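Local coordinates for Rbstp0775 protein (Geobacillus stearothermophilus, PDB 1RZ3) that is of unknown function but probably acts as an ATP-dependent kinase, possibly on uridine, at residues D5-I17 against L38-I51. Sequence-based numbering, arbitrary orientation.
Sequences DRIDFLCKTILAI and LANQLSQTLREQGI
Leu42 is a knob from helix 38-48 set into a hole lined by Ile7, Leu10, Cys11 and Ile14 of helix 5-15. Its CG, anti to the backbone N (chi1 -173°), carries the branch to helix 5-15, where CD1 lies against the backbone, 4.0 Å from Cys11 CA, and CD2 meets Ile14 CD1 tip to tip at 3.4 Å, tighter than usual for two carbons. Leu10 crosses Leu42 at about a right angle. An alanine in place of Leu42 would probably open a gap between the helices, leaving the Ile14 and Leu10 methyls without their mate.

Apolar contacts continue to both ends. Ile7 and Leu38 slide past each other in opposite directions, Ile7 CG1 to Leu38 CD1 at 3.9 Å. Cys11 SG rests on Leu46 CD2 at 3.5 Å and also touches the Thr45 methyl. Leu15 passes alongside Leu46 and Ile51, its CD2 3.8 Å from Ile51 CG1.

No hydrogen bond joins the segments; the contact of Gln41 OE1 with Ile7 CD1 is a van der Waals one, at 3.5 Å. The Thr45 hydroxyl is bonded within its own helix: OG1 donates to Gln41 O at 2.9 Å, tilted from the carbonyl plane and on the face opposite to Thr45 N, turning its CG2 methyl to Cys11. Gly50, with positive phi, is the C-prime residue of a Schellman motif closing helix 38-48: Ile51 N bonds back to Leu46 O, and Gly50 N to Arg47 O.

The axes of 5-15 and 38-48 approach to 10.0 Å and cross at -59°. Helix 35-48 follows a probable P-loop, as in P-loop kinases. Both helices pack on the parallel sheet: Leu10 and Ile14 touch strand 146-150, Leu42 touches Met129 of strand 127-132, and Leu46 meets Val53 of strand 53-57.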
loop_
_atom_site.group_PDB
_atom_site.type_symbol
_atom_site.label_atom_id
_atom_site.label_comp_id
_atom_site.label_asym_id
_atom_site.label_seq_id
_atom_site.Cartn_x
_atom_site.Cartn_y
_atom_site.Cartn_z
ATOM N N ASP A 5 13.179 15.981 8.419
ATOM C CA ASP A 5 14.513 15.502 8.093
ATOM C C ASP A 5 14.501 14.018 7.741
ATOM O O ASP A 5 15.263 13.567 6.888
ATOM C CB ASP A 5 15.460 15.748 9.270
ATOM C CG ASP A 5 15.513 17.206 9.680
ATOM O OD1 ASP A 5 14.480 17.727 10.158
ATOM O OD2 ASP A 5 16.582 17.835 9.519
ATOM N N ARG A 6 13.633 13.261 8.404
ATOM C CA ARG A 6 13.526 11.830 8.150
ATOM C C ARG A 6 12.916 11.584 6.777
ATOM O O ARG A 6 13.329 10.677 6.052
ATOM C CB ARG A 6 12.666 11.160 9.223
ATOM C CG ARG A 6 13.256 11.224 10.618
ATOM C CD ARG A 6 12.365 10.514 11.620
ATOM N NE ARG A 6 12.932 10.540 12.965
ATOM C CZ ARG A 6 12.338 10.022 14.036
ATOM N NH1 ARG A 6 11.154 9.435 13.921
ATOM N NH2 ARG A 6 12.928 10.089 15.223
ATOM N N ILE A 7 11.926 12.393 6.425
ATOM C CA ILE A 7 11.272 12.260 5.135
ATOM C C ILE A 7 12.259 12.637 4.032
ATOM O O ILE A 7 12.293 12.005 2.976
ATOM C CB ILE A 7 10.017 13.155 5.065
ATOM C CG1 ILE A 7 8.968 12.629 6.053
ATOM C CG2 ILE A 7 9.460 13.177 3.649
ATOM C CD1 ILE A 7 7.726 13.492 6.170
ATOM N N ASP A 8 13.069 13.661 4.281
ATOM C CA ASP A 8 14.058 14.080 3.299
ATOM C C ASP A 8 15.111 12.993 3.137
ATOM O O ASP A 8 15.591 12.744 2.035
ATOM C CB ASP A 8 14.726 15.391 3.721
ATOM C CG ASP A 8 13.817 16.592 3.536
ATOM O OD1 ASP A 8 13.289 16.768 2.418
ATOM O OD2 ASP A 8 13.633 17.361 4.503
ATOM N N PHE A 9 15.471 12.342 4.238
ATOM C CA PHE A 9 16.465 11.281 4.177
ATOM C C PHE A 9 15.910 10.107 3.368
ATOM O O PHE A 9 16.633 9.471 2.604
ATOM C CB PHE A 9 16.841 10.800 5.580
ATOM C CG PHE A 9 17.948 9.786 5.589
ATOM C CD1 PHE A 9 19.250 10.155 5.262
ATOM C CD2 PHE A 9 17.683 8.452 5.883
ATOM C CE1 PHE A 9 20.273 9.207 5.223
ATOM C CE2 PHE A 9 18.699 7.498 5.846
ATOM C CZ PHE A 9 19.995 7.877 5.514
ATOM N N LEU A 10 14.624 9.823 3.543
ATOM C CA LEU A 10 13.991 8.732 2.816
ATOM C C LEU A 10 13.986 9.060 1.325
ATOM O O LEU A 10 14.235 8.195 0.483
ATOM C CB LEU A 10 12.563 8.516 3.322
ATOM C CG LEU A 10 11.741 7.401 2.673
ATOM C CD1 LEU A 10 12.505 6.086 2.712
ATOM C CD2 LEU A 10 10.415 7.266 3.407
ATOM N N CYS A 11 13.714 10.319 1.002
ATOM C CA CYS A 11 13.702 10.750 -0.389
ATOM C C CYS A 11 15.096 10.542 -0.990
ATOM O O CYS A 11 15.234 10.018 -2.097
ATOM C CB CYS A 11 13.294 12.223 -0.480
ATOM S SG CYS A 11 13.235 12.885 -2.157
ATOM N N LYS A 12 16.127 10.941 -0.249
ATOM C CA LYS A 12 17.508 10.784 -0.710
ATOM C C LYS A 12 17.808 9.305 -0.946
ATOM O O LYS A 12 18.414 8.926 -1.948
ATOM C CB LYS A 12 18.483 11.339 0.332
ATOM C CG LYS A 12 19.933 11.332 -0.120
ATOM C CD LYS A 12 20.883 11.658 1.024
ATOM C CE LYS A 12 20.862 10.563 2.081
ATOM N NZ LYS A 12 21.219 9.231 1.503
ATOM N N THR A 13 17.379 8.472 -0.008
ATOM C CA THR A 13 17.584 7.030 -0.110
ATOM C C THR A 13 16.932 6.495 -1.386
ATOM O O THR A 13 17.524 5.698 -2.114
ATOM C CB THR A 13 16.979 6.318 1.121
ATOM O OG1 THR A 13 17.699 6.726 2.293
ATOM C CG2 THR A 13 17.071 4.801 0.977
ATOM N N ILE A 14 15.711 6.946 -1.654
ATOM C CA ILE A 14 14.976 6.513 -2.834
ATOM C C ILE A 14 15.651 6.983 -4.119
ATOM O O ILE A 14 15.712 6.243 -5.105
ATOM C CB ILE A 14 13.508 7.014 -2.772
ATOM C CG1 ILE A 14 12.747 6.205 -1.713
ATOM C CG2 ILE A 14 12.833 6.890 -4.143
ATOM C CD1 ILE A 14 11.377 6.767 -1.359
ATOM N N LEU A 15 16.183 8.202 -4.107
ATOM C CA LEU A 15 16.846 8.731 -5.294
ATOM C C LEU A 15 18.181 8.043 -5.591
ATOM O O LEU A 15 18.759 8.245 -6.662
ATOM C CB LEU A 15 17.068 10.238 -5.146
ATOM C CG LEU A 15 15.806 11.107 -5.144
ATOM C CD1 LEU A 15 16.180 12.553 -4.802
ATOM C CD2 LEU A 15 15.128 11.026 -6.509
ATOM N N ALA A 16 18.665 7.235 -4.650
ATOM C CA ALA A 16 19.933 6.522 -4.816
ATOM C C ALA A 16 19.746 5.103 -5.347
ATOM O O ALA A 16 20.718 4.438 -5.715
ATOM C CB ALA A 16 20.687 6.476 -3.473
ATOM N N ILE A 17 18.501 4.639 -5.384
ATOM C CA ILE A 17 18.206 3.288 -5.862
ATOM C C ILE A 17 18.432 3.141 -7.366
ATOM O O ILE A 17 18.018 4.002 -8.154
ATOM C CB ILE A 17 16.743 2.901 -5.571
ATOM C CG1 ILE A 17 16.464 2.989 -4.069
ATOM C CG2 ILE A 17 16.462 1.479 -6.076
ATOM C CD1 ILE A 17 15.008 2.779 -3.720
ATOM N N LEU A 38 2.560 9.977 4.735
ATOM C CA LEU A 38 3.953 9.841 4.327
ATOM C C LEU A 38 4.046 9.710 2.818
ATOM O O LEU A 38 4.874 10.362 2.182
ATOM C CB LEU A 38 4.599 8.621 4.981
ATOM C CG LEU A 38 6.041 8.367 4.527
ATOM C CD1 LEU A 38 6.916 9.559 4.896
ATOM C CD2 LEU A 38 6.569 7.104 5.174
ATOM N N ALA A 39 3.192 8.864 2.249
ATOM C CA ALA A 39 3.185 8.649 0.807
ATOM C C ALA A 39 2.981 9.954 0.046
ATOM O O ALA A 39 3.735 10.265 -0.876
ATOM C CB ALA A 39 2.097 7.656 0.432
ATOM N N ASN A 40 1.965 10.719 0.432
ATOM C CA ASN A 40 1.678 11.974 -0.248
ATOM C C ASN A 40 2.802 12.995 -0.132
ATOM O O ASN A 40 3.173 13.631 -1.118
ATOM C CB ASN A 40 0.366 12.570 0.264
ATOM C CG ASN A 40 -0.830 11.678 -0.026
ATOM O OD1 ASN A 40 -0.865 10.975 -1.037
ATOM N ND2 ASN A 40 -1.821 11.711 0.855
ATOM N N GLN A 41 3.351 13.152 1.066
ATOM C CA GLN A 41 4.434 14.107 1.258
ATOM C C GLN A 41 5.690 13.670 0.513
ATOM O O GLN A 41 6.392 14.492 -0.077
ATOM C CB GLN A 41 4.745 14.271 2.745
ATOM C CG GLN A 41 3.613 14.905 3.532
ATOM C CD GLN A 41 4.035 15.312 4.926
ATOM O OE1 GLN A 41 4.422 14.475 5.742
ATOM N NE2 GLN A 41 3.964 16.607 5.208
ATOM N N LEU A 42 5.970 12.372 0.541
ATOM C CA LEU A 42 7.144 11.845 -0.139
ATOM C C LEU A 42 7.031 12.036 -1.653
ATOM O O LEU A 42 7.974 12.491 -2.299
ATOM C CB LEU A 42 7.319 10.359 0.189
ATOM C CG LEU A 42 8.611 9.713 -0.313
ATOM C CD1 LEU A 42 9.815 10.455 0.266
ATOM C CD2 LEU A 42 8.640 8.248 0.102
ATOM N N SER A 43 5.876 11.696 -2.216
ATOM C CA SER A 43 5.672 11.839 -3.651
ATOM C C SER A 43 5.807 13.305 -4.061
ATOM O O SER A 43 6.344 13.616 -5.123
ATOM C CB SER A 43 4.294 11.302 -4.056
ATOM O OG SER A 43 3.257 12.024 -3.415
ATOM N N GLN A 44 5.316 14.199 -3.210
ATOM C CA GLN A 44 5.395 15.629 -3.480
ATOM C C GLN A 44 6.856 16.075 -3.554
ATOM O O GLN A 44 7.264 16.768 -4.483
ATOM C CB GLN A 44 4.665 16.409 -2.382
ATOM C CG GLN A 44 4.550 17.900 -2.642
ATOM C CD GLN A 44 3.902 18.206 -3.980
ATOM O OE1 GLN A 44 4.474 17.934 -5.036
ATOM N NE2 GLN A 44 2.697 18.769 -3.942
ATOM N N THR A 45 7.638 15.675 -2.561
ATOM C CA THR A 45 9.054 16.025 -2.511
ATOM C C THR A 45 9.803 15.477 -3.732
ATOM O O THR A 45 10.671 16.151 -4.300
ATOM C CB THR A 45 9.693 15.475 -1.226
ATOM O OG1 THR A 45 8.924 15.907 -0.095
ATOM C CG2 THR A 45 11.118 15.973 -1.079
ATOM N N LEU A 46 9.463 14.256 -4.137
ATOM C CA LEU A 46 10.106 13.641 -5.294
ATOM C C LEU A 46 9.809 14.422 -6.569
ATOM O O LEU A 46 10.698 14.644 -7.399
ATOM C CB LEU A 46 9.646 12.180 -5.439
ATOM C CG LEU A 46 10.233 11.211 -4.401
ATOM C CD1 LEU A 46 9.487 9.891 -4.432
ATOM C CD2 LEU A 46 11.717 10.994 -4.686
ATOM N N ARG A 47 8.561 14.851 -6.729
ATOM C CA ARG A 47 8.186 15.615 -7.916
ATOM C C ARG A 47 8.997 16.903 -8.015
ATOM O O ARG A 47 9.384 17.324 -9.104
ATOM C CB ARG A 47 6.694 15.944 -7.885
ATOM C CG ARG A 47 5.804 14.719 -8.033
ATOM C CD ARG A 47 4.329 15.094 -8.007
ATOM N NE ARG A 47 3.491 13.906 -8.116
ATOM C CZ ARG A 47 2.719 13.446 -7.139
ATOM N NH1 ARG A 47 2.667 14.086 -5.979
ATOM N NH2 ARG A 47 2.021 12.332 -7.315
ATOM N N GLU A 48 9.261 17.522 -6.874
ATOM C CA GLU A 48 10.032 18.753 -6.860
ATOM C C GLU A 48 11.492 18.469 -7.195
ATOM O O GLU A 48 12.239 19.379 -7.546
ATOM C CB GLU A 48 9.882 19.438 -5.502
ATOM C CG GLU A 48 8.423 19.754 -5.198
ATOM C CD GLU A 48 8.214 20.423 -3.859
ATOM O OE1 GLU A 48 8.608 19.834 -2.827
ATOM O OE2 GLU A 48 7.644 21.536 -3.843
ATOM N N GLN A 49 11.886 17.200 -7.106
ATOM C CA GLN A 49 13.248 16.801 -7.441
ATOM C C GLN A 49 13.274 16.375 -8.908
ATOM O O GLN A 49 14.270 15.840 -9.394
ATOM C CB GLN A 49 13.718 15.632 -6.569
ATOM C CG GLN A 49 13.641 15.873 -5.073
ATOM C CD GLN A 49 14.242 17.198 -4.660
ATOM O OE1 GLN A 49 15.378 17.516 -5.009
ATOM N NE2 GLN A 49 13.476 17.982 -3.907
ATOM N N GLY A 50 12.163 16.593 -9.605
ATOM C CA GLY A 50 12.098 16.244 -11.015
ATOM C C GLY A 50 11.672 14.824 -11.325
ATOM O O GLY A 50 11.921 14.329 -12.422
ATOM N N ILE A 51 11.025 14.163 -10.369
ATOM C CA ILE A 51 10.571 12.791 -10.578
ATOM C C ILE A 51 9.059 12.726 -10.780
ATOM O O ILE A 51 8.297 13.259 -9.969
ATOM C CB ILE A 51 10.911 11.885 -9.370
ATOM C CG1 ILE A 51 12.400 12.000 -9.018
ATOM C CG2 ILE A 51 10.520 10.442 -9.682
ATOM C CD1 ILE A 51 13.346 11.595 -10.128
#